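Local coordinates for protein blood group a-and b-cleaving endo-beta-galactosidase (PDB 2YGL) that probably recognises blood group carbohydrate antigens through tandem family 51 carbohydrate-binding modules, as part of an enzyme that cleaves the blood group A and B antigens, at residues L230-G234 with Y310-A314; K215-P219 with A340-V344. All coordinates share one frame. Residue numbers count along the deposited sequence, not the author numbering.

In the fold
Both contacts lie in the second of the two carbohydrate-binding modules, a beta-sandwich. From the N terminus the chain first reaches 215-219, where helix 217-221 begins, and then strand 228-232, whose end and following turn form 230-234. Strands of both sheets of the sandwich follow before the loop 310-314 returns to that turn and closes contact 1. Only after strands 315-320 and 327-334 does 340-344 come back to the helix and close contact 2, so contact 1 is nested inside the loop closed by contact 2. Their centres are about 14 Å apart, and L230 CD2 packs on V344 CG2 at 3.7 Å, joining the hairpin 228-239 to strand 343-352.

Contact 1 (L230-G234 with Y310-A314); sequences LLIDG and YDTSA
L231, A314 and S313 carry most of this surface contact, which buries 277 Å² in all. Strand 228-232 arrives extended and ends in a tight turn, where D233 (phi/psi 50/47) and G234 (71/13) both have positive phi. Against it runs the irregular loop 310-314, with S313 and A314 near -60/135; the closest CA pair is L231 with S313, 4.9 Å. A314 N donates to L231 O at 2.7 Å (157°), and S313 CA adds a CA-H...O contact to the same oxygen at 3.5 Å. D233-G234 is the connection of a two-stranded beta hairpin, 228-232 with 235-239, in the beta-sandwich module, so the loop leading into strand 315-320 is fastened to the hairpin tip. There S313, chi1 -81° (m), receives a hydrogen bond from G234 N at its OG, 3.3 Å. One water accepts from D233 N (3.2 Å) and donates to A314 O (2.7 Å). The CB of A314 points toward the strand and meets L230 CD1 at 3.8 Å and I232 CD1 at 3.9 Å. L231, chi1 -90° and chi2 t, brings CD1 to 3.5 Å from D311 O, while Y310 stacks on H277.

Contact 2 (K215-P219 with A340-V344); sequences KPFTP and ADELV
The segment 340-344 leads from a loop into strand 343-352, the long strand that runs antiparallel to 189-191, 242-244 and 262-271 in one sheet of the sandwich. A340 and D341 lead in, D341 sharing backbone hydrogen bonding with A247. E342 (phi/psi -82/73) is the centre of an inverse gamma turn, closed by a weak L343 N to D341 O bond of 3.0 Å, and its CB is directed at the first turn of helix 217-221. With chi1 -65° (m), chi2 -90° (m) and chi3 -40°, its carboxylate meets T218 through both oxygens: T218 N donates to OE1 at 3.1 Å (166°), and T218 OG1, with chi1 -66° (m), donates to OE2 at 2.6 Å. OE1 also lies 3.5 Å from F217 CB, and a water that accepts from F217 N at 2.9 Å is 3.3 Å from E342 OE1. E342 CA lies nearest F217 CA, at 6.6 Å. The CA-CB bond of L343 points away. V344, extended at -124/146, points back: its CG1 is 4.0 Å from P216 CA and 4.2 Å from P216 CB, with the two CA atoms 6.3 Å apart. P216 is the N-cap residue and, like V344, packs on I228. Its ring offers no side-chain acceptor for the amides of the first turn; the T218 amide is taken up by a buried glutamate far along the chain, consistent with that carboxylate standing in for the missing acceptor and bringing negative charge to the helix N terminus.

Contact 1 (L230-G234 with Y310-A314)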
ATOM      1  N   LEU A 230      20.748  10.072 -14.300  1.00 22.08           N
ATOM      2  CA  LEU A 230      21.358   9.614 -13.057  1.00 22.84           C
ATOM      3  C   LEU A 230      21.783   8.149 -13.124  1.00 23.72           C
ATOM      4  O   LEU A 230      21.340   7.408 -14.002  1.00 23.65           O
ATOM      5  CB  LEU A 230      20.376   9.810 -11.895  1.00 22.74           C
ATOM      6  CG  LEU A 230      20.200  11.235 -11.364  1.00 22.29           C
ATOM      7  CD1 LEU A 230      18.975  11.336 -10.468  1.00 21.86           C
ATOM      8  CD2 LEU A 230      21.451  11.659 -10.619  1.00 21.35           C
ATOM      9  N   LEU A 231      22.655   7.746 -12.201  1.00 24.71           N
ATOM     10  CA  LEU A 231      22.959   6.335 -11.990  1.00 25.89           C
ATOM     11  C   LEU A 231      21.941   5.748 -11.026  1.00 26.61           C
ATOM     12  O   LEU A 231      21.830   6.194  -9.882  1.00 26.64           O
ATOM     13  CB  LEU A 231      24.365   6.139 -11.413  1.00 25.88           C
ATOM     14  CG  LEU A 231      25.576   5.952 -12.328  1.00 26.49           C
ATOM     15  CD1 LEU A 231      26.810   5.682 -11.476  1.00 26.55           C
ATOM     16  CD2 LEU A 231      25.370   4.817 -13.333  1.00 26.76           C
ATOM     17  N   ILE A 232      21.185   4.766 -11.507  1.00 27.52           N
ATOM     18  CA  ILE A 232      20.276   4.001 -10.663  1.00 28.47           C
ATOM     19  C   ILE A 232      20.761   2.554 -10.686  1.00 29.05           C
ATOM     20  O   ILE A 232      20.764   1.912 -11.741  1.00 29.14           O
ATOM     21  CB  ILE A 232      18.798   4.081 -11.147  1.00 28.37           C
ATOM     22  CG1 ILE A 232      18.356   5.535 -11.406  1.00 28.65           C
ATOM     23  CG2 ILE A 232      17.864   3.361 -10.161  1.00 28.75           C
ATOM     24  CD1 ILE A 232      18.189   6.416 -10.164  1.00 28.40           C
ATOM     25  N   ASP A 233      21.188   2.066  -9.521  1.00 29.84           N
ATOM     26  CA  ASP A 233      21.761   0.720  -9.372  1.00 30.60           C
ATOM     27  C   ASP A 233      22.860   0.437 -10.403  1.00 30.78           C
ATOM     28  O   ASP A 233      22.861  -0.611 -11.056  1.00 31.01           O
ATOM     29  CB  ASP A 233      20.662  -0.357  -9.422  1.00 30.77           C
ATOM     30  CG  ASP A 233      19.705  -0.277  -8.241  1.00 31.66           C
ATOM     31  OD1 ASP A 233      20.172  -0.279  -7.081  1.00 32.91           O
ATOM     32  OD2 ASP A 233      18.478  -0.227  -8.475  1.00 33.04           O
ATOM     33  N   GLY A 234      23.781   1.388 -10.554  1.00 30.92           N
ATOM     34  CA  GLY A 234      24.893   1.263 -11.498  1.00 30.90           C
ATOM     35  C   GLY A 234      24.513   1.365 -12.968  1.00 30.99           C
ATOM     36  O   GLY A 234      25.323   1.046 -13.844  1.00 31.19           O
ATOM     37  N   TYR A 310      30.370  11.477  -7.849  1.00 22.22           N
ATOM     38  CA  TYR A 310      29.823  11.319  -9.197  1.00 22.38           C
ATOM     39  C   TYR A 310      29.383   9.879  -9.473  1.00 22.65           C
ATOM     40  O   TYR A 310      28.347   9.654 -10.097  1.00 22.68           O
ATOM     41  CB  TYR A 310      30.850  11.776 -10.236  1.00 22.16           C
ATOM     42  CG  TYR A 310      30.421  11.600 -11.677  1.00 21.81           C
ATOM     43  CD1 TYR A 310      29.625  12.554 -12.307  1.00 21.20           C
ATOM     44  CD2 TYR A 310      30.823  10.482 -12.413  1.00 21.25           C
ATOM     45  CE1 TYR A 310      29.233  12.398 -13.632  1.00 21.23           C
ATOM     46  CE2 TYR A 310      30.435  10.316 -13.737  1.00 21.18           C
ATOM     47  CZ  TYR A 310      29.642  11.278 -14.340  1.00 21.08           C
ATOM     48  OH  TYR A 310      29.258  11.123 -15.652  1.00 20.64           O
ATOM     49  N   ASP A 311      30.170   8.920  -8.991  1.00 23.09           N
ATOM     50  CA  ASP A 311      29.904   7.499  -9.215  1.00 23.64           C
ATOM     51  C   ASP A 311      28.868   6.908  -8.253  1.00 23.36           C
ATOM     52  O   ASP A 311      28.436   5.768  -8.431  1.00 23.44           O
ATOM     53  CB  ASP A 311      31.213   6.698  -9.158  1.00 24.16           C
ATOM     54  CG  ASP A 311      31.736   6.526  -7.741  1.00 25.66           C
ATOM     55  OD1 ASP A 311      31.245   5.624  -7.028  1.00 27.90           O
ATOM     56  OD2 ASP A 311      32.649   7.280  -7.343  1.00 28.19           O
ATOM     57  N   THR A 312      28.479   7.676  -7.236  1.00 23.15           N
ATOM     58  CA  THR A 312      27.480   7.222  -6.267  1.00 22.97           C
ATOM     59  C   THR A 312      26.109   7.093  -6.933  1.00 22.99           C
ATOM     60  O   THR A 312      25.635   8.032  -7.584  1.00 22.62           O
ATOM     61  CB  THR A 312      27.385   8.172  -5.044  1.00 22.90           C
ATOM     62  OG1 THR A 312      28.685   8.359  -4.475  1.00 22.68           O
ATOM     63  CG2 THR A 312      26.449   7.606  -3.977  1.00 22.79           C
ATOM     64  N   SER A 313      25.494   5.919  -6.784  1.00 22.96           N
ATOM     65  CA  SER A 313      24.126   5.691  -7.252  1.00 23.15           C
ATOM     66  C   SER A 313      23.176   6.683  -6.596  1.00 22.85           C
ATOM     67  O   SER A 313      23.257   6.924  -5.390  1.00 22.61           O
ATOM     68  CB  SER A 313      23.671   4.258  -6.955  1.00 23.22           C
ATOM     69  OG  SER A 313      24.158   3.349  -7.929  1.00 24.18           O
ATOM     70  N   ALA A 314      22.291   7.266  -7.400  1.00 22.71           N
ATOM     71  CA  ALA A 314      21.304   8.224  -6.910  1.00 22.73           C
ATOM     72  C   ALA A 314      20.399   7.561  -5.876  1.00 22.70           C
ATOM     73  O   ALA A 314      19.978   6.418  -6.061  1.00 22.74           O
ATOM     74  CB  ALA A 314      20.480   8.784  -8.068  1.00 22.64           C
TER
HETATM   75  O   HOH W   1      20.104   3.957  -7.224  1.00 37.40           O

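Contact 2 (K215-P219 with A340-V344)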
ATOM      1  N   LYS A 215      15.775  19.765 -16.626  1.00 15.16           N
ATOM      2  CA  LYS A 215      17.100  19.781 -17.251  1.00 15.30           C
ATOM      3  C   LYS A 215      18.176  19.922 -16.174  1.00 15.19           C
ATOM      4  O   LYS A 215      17.917  20.509 -15.120  1.00 15.10           O
ATOM      5  CB  LYS A 215      17.243  20.969 -18.215  1.00 15.34           C
ATOM      6  CG  LYS A 215      16.136  21.140 -19.237  1.00 15.85           C
ATOM      7  CD  LYS A 215      16.171  22.534 -19.827  1.00 16.00           C
ATOM      8  CE  LYS A 215      14.872  22.859 -20.532  1.00 16.62           C
ATOM      9  NZ  LYS A 215      14.905  24.230 -21.114  1.00 17.24           N
ATOM     10  N   PRO A 216      19.392  19.397 -16.436  1.00 15.13           N
ATOM     11  CA  PRO A 216      20.515  19.724 -15.552  1.00 15.21           C
ATOM     12  C   PRO A 216      20.884  21.202 -15.683  1.00 15.29           C
ATOM     13  O   PRO A 216      20.602  21.816 -16.714  1.00 15.45           O
ATOM     14  CB  PRO A 216      21.649  18.827 -16.064  1.00 15.07           C
ATOM     15  CG  PRO A 216      21.257  18.451 -17.455  1.00 15.15           C
ATOM     16  CD  PRO A 216      19.762  18.398 -17.454  1.00 15.10           C
ATOM     17  N   PHE A 217      21.501  21.759 -14.643  1.00 15.28           N
ATOM     18  CA  PHE A 217      21.759  23.196 -14.558  1.00 15.24           C
ATOM     19  C   PHE A 217      22.565  23.776 -15.731  1.00 15.46           C
ATOM     20  O   PHE A 217      22.087  24.675 -16.429  1.00 15.37           O
ATOM     21  CB  PHE A 217      22.434  23.540 -13.221  1.00 15.14           C
ATOM     22  CG  PHE A 217      22.613  25.013 -12.988  1.00 14.75           C
ATOM     23  CD1 PHE A 217      23.760  25.666 -13.429  1.00 14.36           C
ATOM     24  CD2 PHE A 217      21.634  25.749 -12.323  1.00 15.16           C
ATOM     25  CE1 PHE A 217      23.937  27.029 -13.208  1.00 14.54           C
ATOM     26  CE2 PHE A 217      21.800  27.120 -12.099  1.00 14.92           C
ATOM     27  CZ  PHE A 217      22.953  27.760 -12.542  1.00 14.50           C
ATOM     28  N   THR A 218      23.781  23.271 -15.936  1.00 15.53           N
ATOM     29  CA  THR A 218      24.688  23.853 -16.931  1.00 15.72           C
ATOM     30  C   THR A 218      24.181  23.705 -18.372  1.00 15.49           C
ATOM     31  O   THR A 218      24.056  24.709 -19.070  1.00 15.27           O
ATOM     32  CB  THR A 218      26.157  23.379 -16.742  1.00 15.83           C
ATOM     33  OG1 THR A 218      26.655  23.895 -15.503  1.00 16.38           O
ATOM     34  CG2 THR A 218      27.060  23.876 -17.876  1.00 16.06           C
ATOM     35  N   PRO A 219      23.869  22.465 -18.818  1.00 15.52           N
ATOM     36  CA  PRO A 219      23.316  22.334 -20.172  1.00 15.53           C
ATOM     37  C   PRO A 219      22.024  23.135 -20.376  1.00 15.62           C
ATOM     38  O   PRO A 219      21.839  23.739 -21.433  1.00 15.74           O
ATOM     39  CB  PRO A 219      23.053  20.832 -20.299  1.00 15.42           C
ATOM     40  CG  PRO A 219      24.052  20.211 -19.386  1.00 15.43           C
ATOM     41  CD  PRO A 219      24.134  21.143 -18.215  1.00 15.40           C
ATOM     42  N   ALA A 340      32.047  18.536  -9.548  1.00 26.05           N
ATOM     43  CA  ALA A 340      30.808  17.768  -9.675  1.00 25.32           C
ATOM     44  C   ALA A 340      29.744  18.206  -8.662  1.00 24.79           C
ATOM     45  O   ALA A 340      29.327  17.424  -7.801  1.00 24.52           O
ATOM     46  CB  ALA A 340      31.091  16.271  -9.567  1.00 25.28           C
ATOM     47  N   ASP A 341      29.312  19.462  -8.780  1.00 24.04           N
ATOM     48  CA  ASP A 341      28.295  20.030  -7.891  1.00 23.50           C
ATOM     49  C   ASP A 341      26.935  20.195  -8.582  1.00 22.81           C
ATOM     50  O   ASP A 341      26.048  20.884  -8.076  1.00 22.55           O
ATOM     51  CB  ASP A 341      28.775  21.361  -7.287  1.00 23.60           C
ATOM     52  CG  ASP A 341      29.311  22.333  -8.332  1.00 24.32           C
ATOM     53  OD1 ASP A 341      28.995  22.190  -9.533  1.00 25.27           O
ATOM     54  OD2 ASP A 341      30.053  23.258  -7.945  1.00 25.80           O
ATOM     55  N   GLU A 342      26.784  19.539  -9.733  1.00 22.11           N
ATOM     56  CA  GLU A 342      25.562  19.603 -10.533  1.00 21.35           C
ATOM     57  C   GLU A 342      24.517  18.630  -9.991  1.00 20.66           C
ATOM     58  O   GLU A 342      24.251  17.583 -10.593  1.00 20.87           O
ATOM     59  CB  GLU A 342      25.871  19.286 -12.002  1.00 21.43           C
ATOM     60  CG  GLU A 342      26.778  20.297 -12.704  1.00 21.93           C
ATOM     61  CD  GLU A 342      26.008  21.428 -13.375  1.00 22.33           C
ATOM     62  OE1 GLU A 342      24.940  21.168 -13.972  1.00 22.65           O
ATOM     63  OE2 GLU A 342      26.483  22.579 -13.319  1.00 22.42           O
ATOM     64  N   LEU A 343      23.931  18.978  -8.849  1.00 19.68           N
ATOM     65  CA  LEU A 343      22.930  18.136  -8.203  1.00 18.95           C
ATOM     66  C   LEU A 343      21.603  18.227  -8.949  1.00 18.42           C
ATOM     67  O   LEU A 343      21.132  19.317  -9.272  1.00 18.08           O
ATOM     68  CB  LEU A 343      22.762  18.530  -6.725  1.00 18.74           C
ATOM     69  CG  LEU A 343      21.950  17.620  -5.791  1.00 19.12           C
ATOM     70  CD1 LEU A 343      22.437  17.721  -4.352  1.00 19.08           C
ATOM     71  CD2 LEU A 343      20.455  17.926  -5.860  1.00 19.16           C
ATOM     72  N   VAL A 344      21.013  17.069  -9.226  1.00 18.07           N
ATOM     73  CA  VAL A 344      19.706  17.009  -9.874  1.00 17.75           C
ATOM     74  C   VAL A 344      18.701  16.209  -9.045  1.00 17.67           C
ATOM     75  O   VAL A 344      19.058  15.240  -8.366  1.00 17.50           O
ATOM     76  CB  VAL A 344      19.779  16.448 -11.328  1.00 17.54           C
ATOM     77  CG1 VAL A 344      20.437  17.453 -12.262  1.00 17.83           C
ATOM     78  CG2 VAL A 344      20.509  15.114 -11.373  1.00 17.25           C
TER
HETATM   79  O   HOH W   2      22.249  20.337 -12.280  1.00 12.75           O